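Local coordinates for polyketide synthase PksR (Bacillus subtilis, PDB 4U3V), which takes part in intermediate steps of the synthesis of the antibiotic bacillaene, this piece being its double-hotdog enoyl-isomerase domain, at residues Val140-Val145 and Asp246-Ile251. Numbering follows the deposited sequence.
Sequences VNIENV and DCWLLI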
loop_
_atom_site.group_PDB
_atom_site.type_symbol
_atom_site.label_atom_id
_atom_site.label_comp_id
_atom_site.label_asym_id
_atom_site.label_seq_id
_atom_site.Cartn_x
_atom_site.Cartn_y
_atom_site.Cartn_z
ATOM N N VAL A 140 8.665 -11.137 -16.094
ATOM C CA VAL A 140 7.324 -11.703 -16.024
ATOM C C VAL A 140 6.629 -11.525 -17.371
ATOM O O VAL A 140 6.424 -10.396 -17.835
ATOM C CB VAL A 140 6.486 -11.037 -14.899
ATOM C CG1 VAL A 140 5.058 -11.569 -14.897
ATOM C CG2 VAL A 140 7.139 -11.246 -13.533
ATOM N N ASN A 141 6.304 -12.642 -18.024
ATOM C CA ASN A 141 5.462 -12.596 -19.211
ATOM C C ASN A 141 3.993 -12.478 -18.824
ATOM O O ASN A 141 3.380 -13.457 -18.418
ATOM C CB ASN A 141 5.680 -13.843 -20.096
ATOM C CG ASN A 141 5.179 -13.641 -21.515
ATOM O OD1 ASN A 141 4.165 -12.978 -21.748
ATOM N ND2 ASN A 141 5.907 -14.195 -22.481
ATOM N N ILE A 142 3.440 -11.278 -18.979
ATOM C CA ILE A 142 2.093 -10.960 -18.518
ATOM C C ILE A 142 1.075 -11.726 -19.345
ATOM O O ILE A 142 0.057 -12.217 -18.823
ATOM C CB ILE A 142 1.827 -9.442 -18.649
ATOM C CG1 ILE A 142 2.532 -8.686 -17.527
ATOM C CG2 ILE A 142 0.340 -9.132 -18.688
ATOM C CD1 ILE A 142 2.118 -9.130 -16.136
ATOM N N GLU A 143 1.340 -11.814 -20.649
ATOM C CA GLU A 143 0.459 -12.563 -21.536
ATOM C C GLU A 143 0.428 -14.040 -21.146
ATOM O O GLU A 143 -0.622 -14.668 -21.144
ATOM C CB GLU A 143 0.910 -12.391 -22.992
ATOM C CG GLU A 143 0.490 -11.064 -23.608
ATOM C CD GLU A 143 -1.000 -10.793 -23.447
ATOM O OE1 GLU A 143 -1.823 -11.718 -23.674
ATOM O OE2 GLU A 143 -1.354 -9.651 -23.083
ATOM N N ASN A 144 1.588 -14.571 -20.789
ATOM C CA ASN A 144 1.719 -15.933 -20.315
ATOM C C ASN A 144 0.895 -16.170 -19.054
ATOM O O ASN A 144 0.035 -17.047 -19.007
ATOM C CB ASN A 144 3.175 -16.193 -19.986
ATOM C CG ASN A 144 3.630 -17.533 -20.457
ATOM O OD1 ASN A 144 3.414 -18.544 -19.788
ATOM N ND2 ASN A 144 4.220 -17.566 -21.645
ATOM N N VAL A 145 1.152 -15.354 -18.038
ATOM C CA VAL A 145 0.388 -15.433 -16.799
ATOM C C VAL A 145 -1.125 -15.325 -17.047
ATOM O O VAL A 145 -1.907 -16.112 -16.524
ATOM C CB VAL A 145 0.890 -14.386 -15.769
ATOM C CG1 VAL A 145 0.043 -14.443 -14.506
ATOM C CG2 VAL A 145 2.349 -14.640 -15.429
ATOM N N ASP A 246 0.397 3.071 -16.687
ATOM C CA ASP A 246 -0.136 1.719 -16.633
ATOM C C ASP A 246 0.890 0.767 -16.055
ATOM O O ASP A 246 2.077 0.833 -16.386
ATOM C CB ASP A 246 -0.555 1.246 -18.023
ATOM C CG ASP A 246 -1.798 1.944 -18.527
ATOM O OD1 ASP A 246 -2.382 2.769 -17.784
ATOM O OD2 ASP A 246 -2.203 1.648 -19.670
ATOM N N CYS A 247 0.426 -0.142 -15.205
ATOM C CA CYS A 247 1.260 -1.222 -14.781
ATOM C C CYS A 247 0.384 -2.355 -14.248
ATOM O O CYS A 247 -0.853 -2.258 -14.260
ATOM C CB CYS A 247 2.252 -0.765 -13.714
ATOM S SG CYS A 247 1.476 -0.084 -12.231
ATOM N N TRP A 248 1.041 -3.471 -13.972
ATOM C CA TRP A 248 0.350 -4.693 -13.572
ATOM C C TRP A 248 0.750 -5.089 -12.168
ATOM O O TRP A 248 1.846 -4.785 -11.717
ATOM C CB TRP A 248 0.737 -5.824 -14.513
ATOM C CG TRP A 248 0.286 -5.610 -15.932
ATOM C CD1 TRP A 248 0.932 -4.860 -16.926
ATOM C CD2 TRP A 248 -0.912 -6.138 -16.575
ATOM N NE1 TRP A 248 0.209 -4.867 -18.088
ATOM C CE2 TRP A 248 -0.899 -5.623 -17.957
ATOM C CE3 TRP A 248 -1.990 -6.900 -16.157
ATOM C CZ2 TRP A 248 -1.895 -5.947 -18.877
ATOM C CZ3 TRP A 248 -2.955 -7.272 -17.109
ATOM C CH2 TRP A 248 -2.910 -6.795 -18.436
ATOM N N LEU A 249 -0.171 -5.735 -11.451
ATOM C CA LEU A 249 0.166 -6.308 -10.117
ATOM C C LEU A 249 -0.107 -7.814 -10.242
ATOM O O LEU A 249 -1.227 -8.192 -10.591
ATOM C CB LEU A 249 -0.770 -5.726 -9.034
ATOM C CG LEU A 249 -0.904 -4.209 -8.945
ATOM C CD1 LEU A 249 -1.911 -3.841 -7.838
ATOM C CD2 LEU A 249 0.485 -3.687 -8.616
ATOM N N LEU A 250 0.868 -8.639 -9.879
ATOM C CA LEU A 250 0.675 -10.079 -9.875
ATOM C C LEU A 250 0.735 -10.477 -8.404
ATOM O O LEU A 250 1.756 -10.291 -7.719
ATOM C CB LEU A 250 1.799 -10.754 -10.684
ATOM C CG LEU A 250 1.846 -12.285 -10.588
ATOM C CD1 LEU A 250 0.478 -12.881 -10.879
ATOM C CD2 LEU A 250 2.897 -12.833 -11.542
ATOM N N ILE A 251 -0.390 -10.980 -7.902
ATOM C CA ILE A 251 -0.553 -11.164 -6.453
ATOM C C ILE A 251 -0.810 -12.639 -6.176
ATOM O O ILE A 251 -1.621 -13.257 -6.837
ATOM C CB ILE A 251 -1.784 -10.348 -6.009
ATOM C CG1 ILE A 251 -1.440 -8.865 -6.288
ATOM C CG2 ILE A 251 -2.147 -10.673 -4.552
ATOM C CD1 ILE A 251 -2.587 -7.916 -6.083
#
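Ile142 lies across the indole of Trp248 where the short helix 142-147 packs on strand 247-257 of the double-hotdog fold. The helix probably belongs to the link between the N-terminal hotdog and the C-terminal one, whose sheet contains the strand. From its CB the isoleucine splits over the ring system. CG2, set anti to the backbone N, stands over the six-membered ring, 3.7 Å from its centroid and only 7° off the normal, a CH-pi contact; its closest ring atom is Trp248 CE2, at 3.8 Å. CG1 takes the other branch and passes over the pyrrole part, 4.1 Å from Trp248 CG. At the end of that branch CD1 reaches back toward the main chain of the strand and meets Trp248 CB at 3.9 Å. The side chain thus spans the indole from its benzene ring to its root. Leu185 of strand 183-190 touches both residues.

Beyond the tryptophan, Leu250 points from the same face of the strand, whereas Leu249 between them turns to the other face and packs on helix 205-219, the long helix of the C-terminal hotdog. With its CG anti to the backbone N (chi1 171°), Leu250 reaches out to the helix and divides its two methyls between two valines. CD2 meets CG1 of Val140, two residues before the helix, at 4.2 Å. Asn141 caps the first turn by accepting Asn144 N through OD1 at 3.2 Å, the donor lying above the carbonyl plane. One turn on, Val145 meets the leucine tip to tip, Val145 CG1 lying 4.0 Å from Leu250 CD1.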